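Local coordinates for structural protein (unclassified Rudivirus, PDB 6WQ0) that self-assembles into a helical, filamentous nucleocapsid that wraps the viral DNA and maintains it in the A-form, at residues T22-N26 with P27-S31; E57-S60 with A61-Q65; P115-L118 with D119-N123. All blocks are in the same frame, centred on the assembly; numbering follows the deposited sequence.

Interaction 1: T22-N26 with P27-S31; sequences TAFSN and PTVAS. With nucleotides of chain A.
Phe24 and Ala30 meet where helix 10-24 gives way to helix 27-48. Ala30 CB sits over one face of the Phe24 ring, 4.1 Å from its centroid, in a CH-pi contact only 15° off the ring normal. Across the opposite face lies the deoxyribose of DA149 of chain A, whose C2' stands above the ring centre, while Phe24 CZ comes within 3.7 Å of its O4'. The phenyl is thus held between an alanine methyl and a sugar, not stacked on a base. A CG placed anti to the backbone N (chi1 -169°) brings the ring back to the second helix although the CB departs from it. Val29 fills the inside of the bend, its CB 3.6 Å from Ala23 O and its CG2 3.7 Å from Asn26 CB. Asn26 is the N-cap of helix 27-48: Asn26 OD1 accepts a weak, 3.5 Å bond from Thr28 N, and Asn26 O receives Ala30 N at 3.2 Å. The other side is more polar and more exposed. Pro27 is exposed, though it packs on Ser31 of a neighbouring subunit, and Asn26 and Thr28 touch Thr28 of another. The chemistry is consistent with DNA being desolvated here by carbon: Phe24 offers the sugar an apolar face rather than a charge for a phosphate.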
# COMPACT_ATOMS: atom_id res chain seq x y z
N THR C 22 5.95 -55.87 -20.84
CA THR C 22 5.36 -54.55 -20.66
C THR C 22 5.79 -53.93 -19.34
O THR C 22 6.00 -52.71 -19.26
CB THR C 22 3.84 -54.65 -20.73
OG1 THR C 22 3.47 -55.23 -21.99
CG2 THR C 22 3.22 -53.28 -20.62
N ALA C 23 5.93 -54.74 -18.29
CA ALA C 23 6.41 -54.23 -17.02
C ALA C 23 7.86 -53.77 -17.12
O ALA C 23 8.22 -52.70 -16.62
CB ALA C 23 6.26 -55.29 -15.93
N PHE C 24 8.71 -54.57 -17.76
CA PHE C 24 10.13 -54.24 -17.85
C PHE C 24 10.41 -53.03 -18.74
O PHE C 24 11.50 -52.47 -18.66
CB PHE C 24 10.92 -55.45 -18.35
CG PHE C 24 12.41 -55.30 -18.21
CD1 PHE C 24 13.00 -55.20 -16.97
CD2 PHE C 24 13.22 -55.26 -19.34
CE1 PHE C 24 14.37 -55.05 -16.85
CE2 PHE C 24 14.58 -55.12 -19.22
CZ PHE C 24 15.15 -55.02 -17.98
N SER C 25 9.46 -52.62 -19.58
CA SER C 25 9.65 -51.43 -20.40
C SER C 25 9.43 -50.14 -19.62
O SER C 25 9.69 -49.06 -20.17
CB SER C 25 8.72 -51.46 -21.61
OG SER C 25 8.77 -52.72 -22.24
N ASN C 26 8.95 -50.21 -18.39
CA ASN C 26 8.85 -49.04 -17.54
C ASN C 26 10.25 -48.47 -17.29
O ASN C 26 11.21 -49.23 -17.15
CB ASN C 26 8.19 -49.42 -16.21
CG ASN C 26 7.48 -48.26 -15.55
OD1 ASN C 26 8.06 -47.53 -14.75
ND2 ASN C 26 6.20 -48.10 -15.86
N PRO C 27 10.41 -47.15 -17.25
CA PRO C 27 11.75 -46.59 -16.98
C PRO C 27 12.28 -46.98 -15.61
O PRO C 27 13.44 -47.40 -15.49
CB PRO C 27 11.52 -45.08 -17.11
CG PRO C 27 10.28 -44.94 -17.89
CD PRO C 27 9.42 -46.09 -17.53
N THR C 28 11.46 -46.86 -14.57
CA THR C 28 11.92 -47.14 -13.22
C THR C 28 12.20 -48.62 -13.02
O THR C 28 13.20 -48.98 -12.40
CB THR C 28 10.90 -46.64 -12.20
OG1 THR C 28 10.74 -45.22 -12.34
CG2 THR C 28 11.35 -46.95 -10.79
N VAL C 29 11.34 -49.49 -13.55
CA VAL C 29 11.53 -50.93 -13.36
C VAL C 29 12.85 -51.37 -13.98
O VAL C 29 13.71 -51.95 -13.30
CB VAL C 29 10.34 -51.71 -13.95
CG1 VAL C 29 10.60 -53.19 -13.91
CG2 VAL C 29 9.07 -51.38 -13.19
N ALA C 30 13.02 -51.11 -15.27
CA ALA C 30 14.24 -51.52 -15.97
C ALA C 30 15.47 -50.87 -15.36
O ALA C 30 16.49 -51.53 -15.14
CB ALA C 30 14.13 -51.16 -17.45
N SER C 31 15.39 -49.56 -15.08
CA SER C 31 16.52 -48.84 -14.51
C SER C 31 16.94 -49.44 -13.18
O SER C 31 18.13 -49.71 -12.97
CB SER C 31 16.15 -47.37 -14.36
OG SER C 31 17.01 -46.72 -13.44
P DA A 149 18.90 -60.47 -14.83
OP1 DA A 149 18.52 -60.05 -13.48
OP2 DA A 149 19.09 -61.89 -15.16
O5' DA A 149 17.80 -59.90 -15.82
C5' DA A 149 17.35 -58.57 -15.68
C4' DA A 149 16.17 -58.34 -16.59
O4' DA A 149 16.59 -58.44 -17.96
C3' DA A 149 15.08 -59.39 -16.47
O3' DA A 149 14.21 -59.08 -15.41
C2' DA A 149 14.38 -59.24 -17.81
C1' DA A 149 15.57 -59.04 -18.73
N9 DA A 149 16.09 -60.28 -19.32
C8 DA A 149 17.16 -61.02 -18.92
N7 DA A 149 17.39 -62.07 -19.67
C5 DA A 149 16.40 -62.00 -20.63
C6 DA A 149 16.08 -62.82 -21.72
N6 DA A 149 16.77 -63.91 -22.05
N1 DA A 149 15.02 -62.47 -22.47
C2 DA A 149 14.34 -61.38 -22.14
N3 DA A 149 14.54 -60.54 -21.15
C4 DA A 149 15.59 -60.91 -20.42

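Interaction 2: E57-S60 with A61-Q65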
# COMPACT_ATOMS: atom_id res chain seq x y z
N GLU C 57 41.56 -67.60 -29.33
CA GLU C 57 42.89 -67.32 -29.86
C GLU C 57 43.65 -68.61 -30.20
O GLU C 57 44.28 -68.70 -31.26
CB GLU C 57 43.67 -66.47 -28.87
CG GLU C 57 42.98 -65.15 -28.59
CD GLU C 57 43.42 -64.51 -27.29
OE1 GLU C 57 44.28 -65.10 -26.59
OE2 GLU C 57 42.90 -63.43 -26.96
N GLN C 58 43.59 -69.61 -29.32
CA GLN C 58 44.30 -70.86 -29.57
C GLN C 58 43.73 -71.61 -30.77
O GLN C 58 44.48 -72.14 -31.59
CB GLN C 58 44.26 -71.74 -28.33
CG GLN C 58 45.08 -71.21 -27.19
CD GLN C 58 45.34 -72.26 -26.15
OE1 GLN C 58 44.42 -72.94 -25.70
NE2 GLN C 58 46.60 -72.41 -25.77
N VAL C 59 42.40 -71.68 -30.88
CA VAL C 59 41.79 -72.38 -32.00
C VAL C 59 42.08 -71.65 -33.30
O VAL C 59 42.27 -72.28 -34.34
CB VAL C 59 40.28 -72.57 -31.77
CG1 VAL C 59 39.62 -73.13 -33.01
CG2 VAL C 59 40.04 -73.48 -30.59
N SER C 60 42.12 -70.31 -33.28
CA SER C 60 42.51 -69.57 -34.48
C SER C 60 43.93 -69.94 -34.91
O SER C 60 44.18 -70.22 -36.09
CB SER C 60 42.40 -68.07 -34.21
OG SER C 60 42.67 -67.31 -35.37
N ALA C 61 44.86 -69.96 -33.96
CA ALA C 61 46.23 -70.37 -34.26
C ALA C 61 46.27 -71.78 -34.86
O ALA C 61 47.05 -72.05 -35.77
CB ALA C 61 47.09 -70.30 -33.01
N VAL C 62 45.43 -72.68 -34.35
CA VAL C 62 45.41 -74.05 -34.87
C VAL C 62 44.84 -74.08 -36.28
O VAL C 62 45.33 -74.80 -37.16
CB VAL C 62 44.63 -74.97 -33.92
CG1 VAL C 62 44.39 -76.32 -34.58
CG2 VAL C 62 45.39 -75.16 -32.63
N LEU C 63 43.78 -73.30 -36.53
CA LEU C 63 43.09 -73.33 -37.81
C LEU C 63 43.96 -72.76 -38.92
O LEU C 63 43.88 -73.22 -40.07
CB LEU C 63 41.77 -72.57 -37.72
CG LEU C 63 40.61 -73.17 -36.94
CD1 LEU C 63 39.41 -72.25 -36.99
CD2 LEU C 63 40.26 -74.54 -37.47
N THR C 64 44.77 -71.75 -38.62
CA THR C 64 45.64 -71.19 -39.65
C THR C 64 46.72 -72.17 -40.09
O THR C 64 47.24 -72.06 -41.20
CB THR C 64 46.26 -69.88 -39.16
OG1 THR C 64 45.24 -69.06 -38.58
CG2 THR C 64 46.89 -69.11 -40.31
N GLN C 65 47.07 -73.14 -39.24
CA GLN C 65 48.01 -74.18 -39.62
C GLN C 65 47.39 -75.25 -40.50
O GLN C 65 48.11 -76.12 -41.00
CB GLN C 65 48.59 -74.86 -38.38
CG GLN C 65 49.39 -73.96 -37.47
CD GLN C 65 49.75 -74.63 -36.17
OE1 GLN C 65 49.42 -75.79 -35.95
NE2 GLN C 65 50.44 -73.90 -35.30
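Val59 and Leu63 lie one helical turn apart in helix 50-64, side by side and pointing the same way, on the stripe of this amphipathic helix that enters the protein's helical bundle. Leu63 can be followed outward. Its CB rests 3.4 Å from Val59 O, and its CG, placed anti to its own carbonyl carbon (chi1 -72°), continues over that same oxygen. CD1 reaches 4.1 Å from Val59 CG1, while CD2 turns to Ile117 of helix 115-126. Val59 O is already engaged, taking the 2.8 Å hydrogen bond from Leu63 N, so the leucine flanks a carbonyl used by its own amide. Val62 does likewise beside Gln58 O, with CG2 at 3.3 Å and the amide N bonded at 3.0 Å. Glu57 and Gln58 are exposed, and Ser60 touches a DNA phosphate. Toward the end of the helix, Thr64 OG1 is hydrogen-bonded to Ile90 O of a neighbouring subunit, linking this turn to another copy of the protein. Arg73 makes weak bonds to both Ser60 O and Thr64 OG1. Thr64 N closes the turn with a 3.0 Å hydrogen bond to Ser60 O.

Interaction 3: P115-L118 with D119-N123; sequences PEIL and DAVTN
Asp119 presents one face of its carboxylate to the carbonyl oxygen of Pro115, one turn earlier in the helix. Pro115 O lies almost directly over Asp119 CG, 3.1 Å away, with Asp119 OD1 nearer to it than OD2. Both oxygens are acceptors, so the approach is a close contact of two acceptors and no hydrogen bond; Pro115 O instead takes Asp119 N at 2.9 Å. The carboxylate finds its strong partner outside the turn, where OD1 forms a salt bridge with Lys104 NZ of helix 94-111. Its CG stands anti to the carbonyl carbon (chi1 -65°), which folds the group back over Pro115 O; the Lys104 ammonium probably offsets the two neighbouring partial negative charges. The carboxylate of Glu116 goes another way, its extended side chain packing on Tyr66. Helix 115-126 is the last helix of an all-helical bundle, with helices 50-64, 71-89 and 94-111 packed around it. Leu118 meets Tyr76, Tyr79, Tyr107 and Val108, and Ile117 meets Tyr76 and Val68. Along the helix itself, Ile117 CG2 and Val121 CG2 approach only to 4.5 Å. Val121 CG2 lies closer to Ile117 O, at 3.2 Å, beside the bond that this oxygen receives from Val121 N. In Thr122, OG1 is anti to the backbone N (chi1 -176°), which leaves CG2 in the crowded position between N and the carbonyl carbon. That methyl, rather than the hydroxyl, therefore faces Leu118 O, which Thr122 N meets in a 3.0 Å hydrogen bond at 172°.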
# COMPACT_ATOMS: atom_id res chain seq x y z
N PRO C 115 37.16 -84.71 -39.21
CA PRO C 115 37.63 -85.34 -37.97
C PRO C 115 39.04 -84.93 -37.57
O PRO C 115 39.33 -84.81 -36.37
CB PRO C 115 37.54 -86.84 -38.28
CG PRO C 115 36.51 -86.93 -39.35
CD PRO C 115 36.66 -85.70 -40.18
N GLU C 116 39.93 -84.72 -38.54
CA GLU C 116 41.31 -84.36 -38.24
C GLU C 116 41.40 -83.00 -37.56
O GLU C 116 42.09 -82.85 -36.54
CB GLU C 116 42.14 -84.38 -39.52
CG GLU C 116 43.61 -84.08 -39.33
CD GLU C 116 44.37 -84.11 -40.64
OE1 GLU C 116 43.73 -84.33 -41.69
OE2 GLU C 116 45.60 -83.90 -40.62
N ILE C 117 40.71 -82.00 -38.10
CA ILE C 117 40.73 -80.68 -37.48
C ILE C 117 39.99 -80.68 -36.16
O ILE C 117 40.36 -79.95 -35.23
CB ILE C 117 40.16 -79.63 -38.46
CG1 ILE C 117 40.74 -79.86 -39.85
CG2 ILE C 117 40.48 -78.23 -37.99
CD1 ILE C 117 40.37 -78.79 -40.84
N LEU C 118 38.94 -81.49 -36.02
CA LEU C 118 38.28 -81.62 -34.73
C LEU C 118 39.22 -82.19 -33.68
O LEU C 118 39.24 -81.73 -32.54
CB LEU C 118 37.03 -82.49 -34.86
CG LEU C 118 35.82 -81.85 -35.53
CD1 LEU C 118 34.60 -82.71 -35.34
CD2 LEU C 118 35.57 -80.47 -34.97
N ASP C 119 40.03 -83.18 -34.07
CA ASP C 119 41.04 -83.71 -33.15
C ASP C 119 42.07 -82.66 -32.79
O ASP C 119 42.48 -82.57 -31.63
CB ASP C 119 41.71 -84.93 -33.77
CG ASP C 119 40.76 -86.09 -33.96
OD1 ASP C 119 39.58 -85.94 -33.60
OD2 ASP C 119 41.19 -87.14 -34.47
N ALA C 120 42.51 -81.86 -33.76
CA ALA C 120 43.48 -80.81 -33.47
C ALA C 120 42.92 -79.77 -32.50
O ALA C 120 43.62 -79.32 -31.58
CB ALA C 120 43.94 -80.13 -34.76
N VAL C 121 41.65 -79.40 -32.67
CA VAL C 121 41.04 -78.41 -31.79
C VAL C 121 40.87 -78.96 -30.38
O VAL C 121 41.20 -78.31 -29.39
CB VAL C 121 39.69 -77.93 -32.38
CG1 VAL C 121 39.00 -77.00 -31.42
CG2 VAL C 121 39.92 -77.23 -33.69
N THR C 122 40.34 -80.18 -30.27
CA THR C 122 40.18 -80.76 -28.94
C THR C 122 41.53 -81.06 -28.29
O THR C 122 41.61 -81.11 -27.06
CB THR C 122 39.31 -82.01 -29.00
OG1 THR C 122 39.08 -82.50 -27.67
CG2 THR C 122 39.96 -83.07 -29.80
N ASN C 123 42.59 -81.22 -29.08
CA ASN C 123 43.92 -81.38 -28.50
C ASN C 123 44.45 -80.07 -27.96
O ASN C 123 45.03 -80.03 -26.87
CB ASN C 123 44.86 -81.97 -29.55
CG ASN C 123 46.26 -82.17 -29.02
OD1 ASN C 123 46.60 -83.23 -28.51
ND2 ASN C 123 47.09 -81.15 -29.15

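How the interactions relate
Interactions 2 and 3 belong to one bundle, their centres about 11 Å apart. Val59 CG2 packs on Val121 CG1 and Val62 CG1 on Ala120 CB, each pair at 3.8 Å, so helices 50-64 and 115-126 share a largely buried aliphatic seam. Interaction 1 lies on the opposite side of the chain's centre, with nearest atoms about 30 Å from interaction 2 and about 35 Å from interaction 3. It is a capped bend joining two helices, whereas the others are turns within single helices. Subunit and DNA contacts mark interactions 1 and 2: sugar against an aromatic ring in the first, phosphate beside a serine in the second. No other protein chain touches interaction 3, whose lysine-aspartate salt bridge lies within the chain.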